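PDB 3CNL: putative uncharacterized protein, which binds GTP and, as a circularly permuted GTPase, is probably required for a late step in assembly of the 50S ribosomal subunit. Local coordinates for residues 199-202 with 203-206; 206-209 with 210-214. One frame throughout, in Å; residues are numbered along the deposited sequence.

Both contacts are local, lie on helix 202-212 and follow one another along it, sharing Phe206; neither is near the nucleotide. Contact 1 (199-202 with 203-206) is the capped N-terminal end, on the whole a surface contact with one buried residue, Phe206. Contact 2 (206-209 with 210-214) is more buried, with Phe206, Phe209 and Ala210 inside, and takes in the C-terminal end. Each packs aromatic rings on the neighbouring helices, 182-196 and 224-236 for contact 1 and chiefly 224-236 for contact 2. Their chemistry differs: a serine hydroxyl and a ring pair mark the beginning, whereas salt bridges, an arginine over a phenylalanine and a Schellman motif at a glycine mark the end.

Contact 1 (199-202 with 203-206); sequences ESSF and SEFF
Ser201 is the N-cap of helix 202-212: its OG accepts from Glu204 N at 3.1 Å, with a nearly straight N-H...O angle of 167°. Serine suits this position because its short side chain bends back to a first-turn amide that has no carbonyl of a preceding turn to bond. The same OG lies 3.4 Å from Glu204 CG, and the extended glutamate runs on past the hydroxyl; its negative charge near the helix start probably interacts favourably with the helix dipole. Helical bonding proper then begins, with Phe205 N on Ser201 O and Phe206 N on Phe202 O.

One turn apart, the rings of Phe202 and Phe206 meet obliquely, with planes at 50° and centroids 4.9 Å apart. Phe206 presents its CD2 side over one face of Phe202, toward the rim, and Phe202 CE1 comes to 3.5 Å from Phe206 CE2. Phe202 reaches this place because its CG is anti to the backbone N (chi1 173°), which carries the ring along the side of the helix where Phe206 follows. Phenylalanine fits both sites: Phe202 also packs on Phe185 and Phe189 of helix 182-196, while Phe206 meets Phe231 edge-to-face and touches Leu228, both of helix 224-236. Phe205 leads its ring away to Phe189 and Phe231, leaving its CB 3.7 Å from Ser200 OG. Phe202 O lies at the edge of the Phe206 ring, near its plane, 3.2 Å from Phe206 CD2.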
ATOM      1  N   GLU A 199      19.577  12.352  10.274  1.00 42.38           N
ATOM      2  CA  GLU A 199      20.849  12.132   9.650  1.00 42.28           C
ATOM      3  C   GLU A 199      21.497  11.251  10.696  1.00 40.86           C
ATOM      4  O   GLU A 199      21.502  11.601  11.877  1.00 41.86           O
ATOM      5  CB  GLU A 199      21.620  13.450   9.453  1.00 42.24           C
ATOM      6  CG  GLU A 199      21.077  14.324   8.316  1.00 43.11           C
ATOM      7  CD  GLU A 199      21.737  15.701   8.221  1.00 43.41           C
ATOM      8  OE1 GLU A 199      22.783  15.936   8.874  1.00 46.66           O
ATOM      9  OE2 GLU A 199      21.195  16.555   7.483  1.00 47.17           O
ATOM     10  N   SER A 200      21.927  10.065  10.272  1.00 39.32           N
ATOM     11  CA  SER A 200      22.740   9.126  11.057  1.00 37.10           C
ATOM     12  C   SER A 200      23.191   8.070  10.044  1.00 34.81           C
ATOM     13  O   SER A 200      22.525   7.894   9.031  1.00 34.42           O
ATOM     14  CB  SER A 200      21.925   8.477  12.183  1.00 37.65           C
ATOM     15  OG  SER A 200      20.980   7.540  11.661  1.00 38.79           O
ATOM     16  N   SER A 201      24.290   7.362  10.289  1.00 32.27           N
ATOM     17  CA  SER A 201      24.645   6.292   9.354  1.00 30.38           C
ATOM     18  C   SER A 201      23.701   5.085   9.532  1.00 28.83           C
ATOM     19  O   SER A 201      23.157   4.853  10.611  1.00 27.94           O
ATOM     20  CB  SER A 201      26.118   5.890   9.451  1.00 30.30           C
ATOM     21  OG  SER A 201      26.310   4.794  10.326  1.00 30.23           O
ATOM     22  N   PHE A 202      23.492   4.360   8.444  1.00 27.53           N
ATOM     23  CA  PHE A 202      22.711   3.128   8.427  1.00 26.52           C
ATOM     24  C   PHE A 202      23.196   2.147   9.498  1.00 26.70           C
ATOM     25  O   PHE A 202      22.411   1.656  10.319  1.00 25.91           O
ATOM     26  CB  PHE A 202      22.812   2.508   7.019  1.00 25.98           C
ATOM     27  CG  PHE A 202      22.192   1.154   6.900  1.00 24.92           C
ATOM     28  CD1 PHE A 202      20.845   1.022   6.591  1.00 23.24           C
ATOM     29  CD2 PHE A 202      22.955   0.001   7.101  1.00 24.80           C
ATOM     30  CE1 PHE A 202      20.262  -0.235   6.476  1.00 21.91           C
ATOM     31  CE2 PHE A 202      22.381  -1.260   7.009  1.00 24.01           C
ATOM     32  CZ  PHE A 202      21.027  -1.383   6.685  1.00 24.17           C
ATOM     33  N   SER A 203      24.494   1.872   9.481  1.00 27.14           N
ATOM     34  CA  SER A 203      25.119   0.942  10.412  1.00 28.78           C
ATOM     35  C   SER A 203      24.915   1.326  11.871  1.00 29.16           C
ATOM     36  O   SER A 203      24.554   0.472  12.689  1.00 30.21           O
ATOM     37  CB  SER A 203      26.614   0.788  10.086  1.00 29.43           C
ATOM     38  OG  SER A 203      26.737   0.041   8.883  1.00 31.52           O
ATOM     39  N   GLU A 204      25.111   2.603  12.196  1.00 29.16           N
ATOM     40  CA  GLU A 204      24.915   3.079  13.561  1.00 30.76           C
ATOM     41  C   GLU A 204      23.456   3.028  13.997  1.00 28.98           C
ATOM     42  O   GLU A 204      23.161   2.693  15.151  1.00 28.52           O
ATOM     43  CB  GLU A 204      25.390   4.515  13.698  1.00 30.82           C
ATOM     44  CG  GLU A 204      26.913   4.720  13.695  1.00 33.71           C
ATOM     45  CD  GLU A 204      27.292   6.193  13.681  1.00 32.39           C
ATOM     46  OE1 GLU A 204      26.542   7.014  14.249  1.00 40.16           O
ATOM     47  OE2 GLU A 204      28.346   6.543  13.092  1.00 42.23           O
ATOM     48  N   PHE A 205      22.546   3.408  13.094  1.00 27.56           N
ATOM     49  CA  PHE A 205      21.128   3.414  13.424  1.00 27.09           C
ATOM     50  C   PHE A 205      20.636   2.019  13.815  1.00 27.10           C
ATOM     51  O   PHE A 205      19.944   1.863  14.828  1.00 28.60           O
ATOM     52  CB  PHE A 205      20.280   3.972  12.265  1.00 26.28           C
ATOM     53  CG  PHE A 205      18.817   4.033  12.584  1.00 25.51           C
ATOM     54  CD1 PHE A 205      18.276   5.165  13.186  1.00 25.08           C
ATOM     55  CD2 PHE A 205      17.982   2.935  12.335  1.00 24.42           C
ATOM     56  CE1 PHE A 205      16.902   5.210  13.505  1.00 27.17           C
ATOM     57  CE2 PHE A 205      16.634   2.972  12.660  1.00 23.62           C
ATOM     58  CZ  PHE A 205      16.089   4.121  13.244  1.00 25.07           C
ATOM     59  N   PHE A 206      21.001   1.016  13.032  1.00 26.46           N
ATOM     60  CA  PHE A 206      20.516  -0.352  13.257  1.00 26.96           C
ATOM     61  C   PHE A 206      21.220  -1.144  14.343  1.00 28.58           C
ATOM     62  O   PHE A 206      20.642  -2.067  14.908  1.00 27.70           O
ATOM     63  CB  PHE A 206      20.437  -1.110  11.939  1.00 26.24           C
ATOM     64  CG  PHE A 206      19.314  -0.614  11.078  1.00 24.55           C
ATOM     65  CD1 PHE A 206      18.000  -0.967  11.382  1.00 22.30           C
ATOM     66  CD2 PHE A 206      19.557   0.290  10.045  1.00 24.11           C
ATOM     67  CE1 PHE A 206      16.942  -0.472  10.637  1.00 21.76           C
ATOM     68  CE2 PHE A 206      18.496   0.792   9.277  1.00 22.94           C
ATOM     69  CZ  PHE A 206      17.196   0.403   9.571  1.00 24.11           C
TER

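Contact 2 (206-209 with 210-214); sequences FEDF and ARKRG
Phe209 and Arg213, one turn apart, make the tight side of this contact near the end of helix 202-212. Arg213 CG sits over one face of the Phe209 ring in a CH-pi contact, 4.0 Å from the centroid and 18° off the normal. Farther out, the guanidinium lays a face over Phe209 CZ, with Arg213 CZ 3.8 Å from that atom. Arginine suits the place because its aliphatic part can lie on the ring while its charged end reaches Glu234 of helix 224-236, which NH1 meets in a salt bridge. Phe209 itself packs on Ala227 of that helix. Ala210 is buried beside it against Ala227 and Pro222, where its lone methyl lets the neighbouring parts come close.

The solvent side is looser and polar. Glu207 bends at chi2 (-107°), which brings its carboxylate back to Arg211, and OE1 accepts both Arg211 NE and Arg211 NH2, each at 3.0 Å. Both donors approach from the same face of the carboxylate, whose plane stands 70° from the guanidinium; one oxygen shared by two neighbouring nitrogens leaves neither bond straight. With Glu207 replaced by alanine, the Arg211 guanidinium is likely to lose its charged mate and be freer to swing over the surface. Asp208 and Lys212 form a weak salt bridge at the same one-turn spacing, the lysine curling so that its NZ comes 3.4 Å from Asp208 OD1.

In the backbone, Lys212 N bonds to Asp208 O at 2.8 Å. Gly214 is the first residue to leave helical phi/psi, and its N bonds to Arg211 O at 3.0 Å; its positive phi, easy for a residue without a side chain, and the bonds back into the last turn are those of a Schellman motif.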
ATOM      1  N   PHE A 206      21.001   1.016  13.032  1.00 26.46           N
ATOM      2  CA  PHE A 206      20.516  -0.352  13.257  1.00 26.96           C
ATOM      3  C   PHE A 206      21.220  -1.144  14.343  1.00 28.58           C
ATOM      4  O   PHE A 206      20.642  -2.067  14.908  1.00 27.70           O
ATOM      5  CB  PHE A 206      20.437  -1.110  11.939  1.00 26.24           C
ATOM      6  CG  PHE A 206      19.314  -0.614  11.078  1.00 24.55           C
ATOM      7  CD1 PHE A 206      18.000  -0.967  11.382  1.00 22.30           C
ATOM      8  CD2 PHE A 206      19.557   0.290  10.045  1.00 24.11           C
ATOM      9  CE1 PHE A 206      16.942  -0.472  10.637  1.00 21.76           C
ATOM     10  CE2 PHE A 206      18.496   0.792   9.277  1.00 22.94           C
ATOM     11  CZ  PHE A 206      17.196   0.403   9.571  1.00 24.11           C
ATOM     12  N   GLU A 207      22.457  -0.774  14.660  1.00 30.71           N
ATOM     13  CA  GLU A 207      23.098  -1.328  15.855  1.00 32.95           C
ATOM     14  C   GLU A 207      22.375  -0.766  17.085  1.00 33.60           C
ATOM     15  O   GLU A 207      21.992  -1.510  17.988  1.00 34.41           O
ATOM     16  CB  GLU A 207      24.604  -1.015  15.859  1.00 34.07           C
ATOM     17  CG  GLU A 207      25.467  -2.051  16.593  1.00 38.33           C
ATOM     18  CD  GLU A 207      25.969  -1.539  17.918  1.00 40.74           C
ATOM     19  OE1 GLU A 207      26.669  -2.290  18.648  1.00 45.46           O
ATOM     20  OE2 GLU A 207      25.670  -0.365  18.229  1.00 48.05           O
ATOM     21  N   ASP A 208      22.143   0.539  17.102  1.00 34.16           N
ATOM     22  CA  ASP A 208      21.400   1.157  18.197  1.00 35.26           C
ATOM     23  C   ASP A 208      19.954   0.636  18.374  1.00 34.92           C
ATOM     24  O   ASP A 208      19.517   0.399  19.502  1.00 35.03           O
ATOM     25  CB  ASP A 208      21.387   2.664  18.049  1.00 36.18           C
ATOM     26  CG  ASP A 208      20.503   3.325  19.067  1.00 38.37           C
ATOM     27  OD1 ASP A 208      20.794   3.195  20.268  1.00 43.12           O
ATOM     28  OD2 ASP A 208      19.507   3.967  18.671  1.00 43.10           O
ATOM     29  N   PHE A 209      19.228   0.474  17.267  1.00 34.09           N
ATOM     30  CA  PHE A 209      17.865  -0.064  17.279  1.00 33.63           C
ATOM     31  C   PHE A 209      17.836  -1.461  17.870  1.00 33.63           C
ATOM     32  O   PHE A 209      16.920  -1.792  18.640  1.00 33.68           O
ATOM     33  CB  PHE A 209      17.292  -0.131  15.849  1.00 33.75           C
ATOM     34  CG  PHE A 209      15.817  -0.484  15.795  1.00 33.34           C
ATOM     35  CD1 PHE A 209      14.850   0.513  15.878  1.00 33.17           C
ATOM     36  CD2 PHE A 209      15.406  -1.808  15.681  1.00 33.91           C
ATOM     37  CE1 PHE A 209      13.482   0.203  15.833  1.00 32.36           C
ATOM     38  CE2 PHE A 209      14.040  -2.133  15.633  1.00 33.04           C
ATOM     39  CZ  PHE A 209      13.082  -1.115  15.708  1.00 33.32           C
ATOM     40  N   ALA A 210      18.816  -2.274  17.467  1.00 33.31           N
ATOM     41  CA  ALA A 210      18.933  -3.674  17.851  1.00 34.47           C
ATOM     42  C   ALA A 210      19.212  -3.823  19.347  1.00 35.55           C
ATOM     43  O   ALA A 210      18.790  -4.802  19.975  1.00 35.69           O
ATOM     44  CB  ALA A 210      20.030  -4.362  17.044  1.00 33.27           C
ATOM     45  N   ARG A 211      19.939  -2.852  19.890  1.00 36.63           N
ATOM     46  CA  ARG A 211      20.196  -2.754  21.309  1.00 38.01           C
ATOM     47  C   ARG A 211      18.967  -2.231  22.057  1.00 38.96           C
ATOM     48  O   ARG A 211      18.529  -2.863  23.006  1.00 39.58           O
ATOM     49  CB  ARG A 211      21.416  -1.856  21.570  1.00 37.69           C
ATOM     50  CG  ARG A 211      22.769  -2.488  21.234  1.00 37.91           C
ATOM     51  CD  ARG A 211      23.897  -1.564  21.704  1.00 38.17           C
ATOM     52  NE  ARG A 211      25.222  -2.016  21.278  1.00 39.70           N
ATOM     53  CZ  ARG A 211      25.959  -2.932  21.919  1.00 40.18           C
ATOM     54  NH1 ARG A 211      25.510  -3.519  23.024  1.00 38.94           N
ATOM     55  NH2 ARG A 211      27.147  -3.275  21.443  1.00 40.31           N
ATOM     56  N   LYS A 212      18.401  -1.100  21.627  1.00 40.24           N
ATOM     57  CA  LYS A 212      17.245  -0.502  22.318  1.00 41.16           C
ATOM     58  C   LYS A 212      16.037  -1.444  22.396  1.00 41.82           C
ATOM     59  O   LYS A 212      15.117  -1.207  23.209  1.00 42.17           O
ATOM     60  CB  LYS A 212      16.823   0.833  21.681  1.00 41.58           C
ATOM     61  CG  LYS A 212      17.786   2.005  21.877  1.00 42.88           C
ATOM     62  CD  LYS A 212      17.813   2.509  23.317  1.00 45.83           C
ATOM     63  CE  LYS A 212      19.116   2.160  24.022  1.00 46.75           C
ATOM     64  NZ  LYS A 212      20.187   3.123  23.636  1.00 48.85           N
ATOM     65  N   ARG A 213      16.065  -2.506  21.572  1.00 41.60           N
ATOM     66  CA  ARG A 213      14.969  -3.484  21.429  1.00 41.33           C
ATOM     67  C   ARG A 213      15.321  -4.892  21.881  1.00 41.13           C
ATOM     68  O   ARG A 213      14.509  -5.808  21.718  1.00 41.18           O
ATOM     69  CB  ARG A 213      14.470  -3.565  19.974  1.00 41.17           C
ATOM     70  CG  ARG A 213      13.897  -2.282  19.432  1.00 41.26           C
ATOM     71  CD  ARG A 213      12.854  -1.687  20.360  1.00 42.29           C
ATOM     72  NE  ARG A 213      12.272  -0.484  19.775  1.00 43.95           N
ATOM     73  CZ  ARG A 213      11.241  -0.488  18.935  1.00 41.93           C
ATOM     74  NH1 ARG A 213      10.660  -1.627  18.589  1.00 40.80           N
ATOM     75  NH2 ARG A 213      10.792   0.656  18.442  1.00 41.85           N
ATOM     76  N   GLY A 214      16.521  -5.066  22.430  1.00 41.17           N
ATOM     77  CA  GLY A 214      16.977  -6.349  22.969  1.00 40.57           C
ATOM     78  C   GLY A 214      17.215  -7.451  21.962  1.00 40.26           C
ATOM     79  O   GLY A 214      17.039  -8.641  22.259  1.00 40.20           O
TER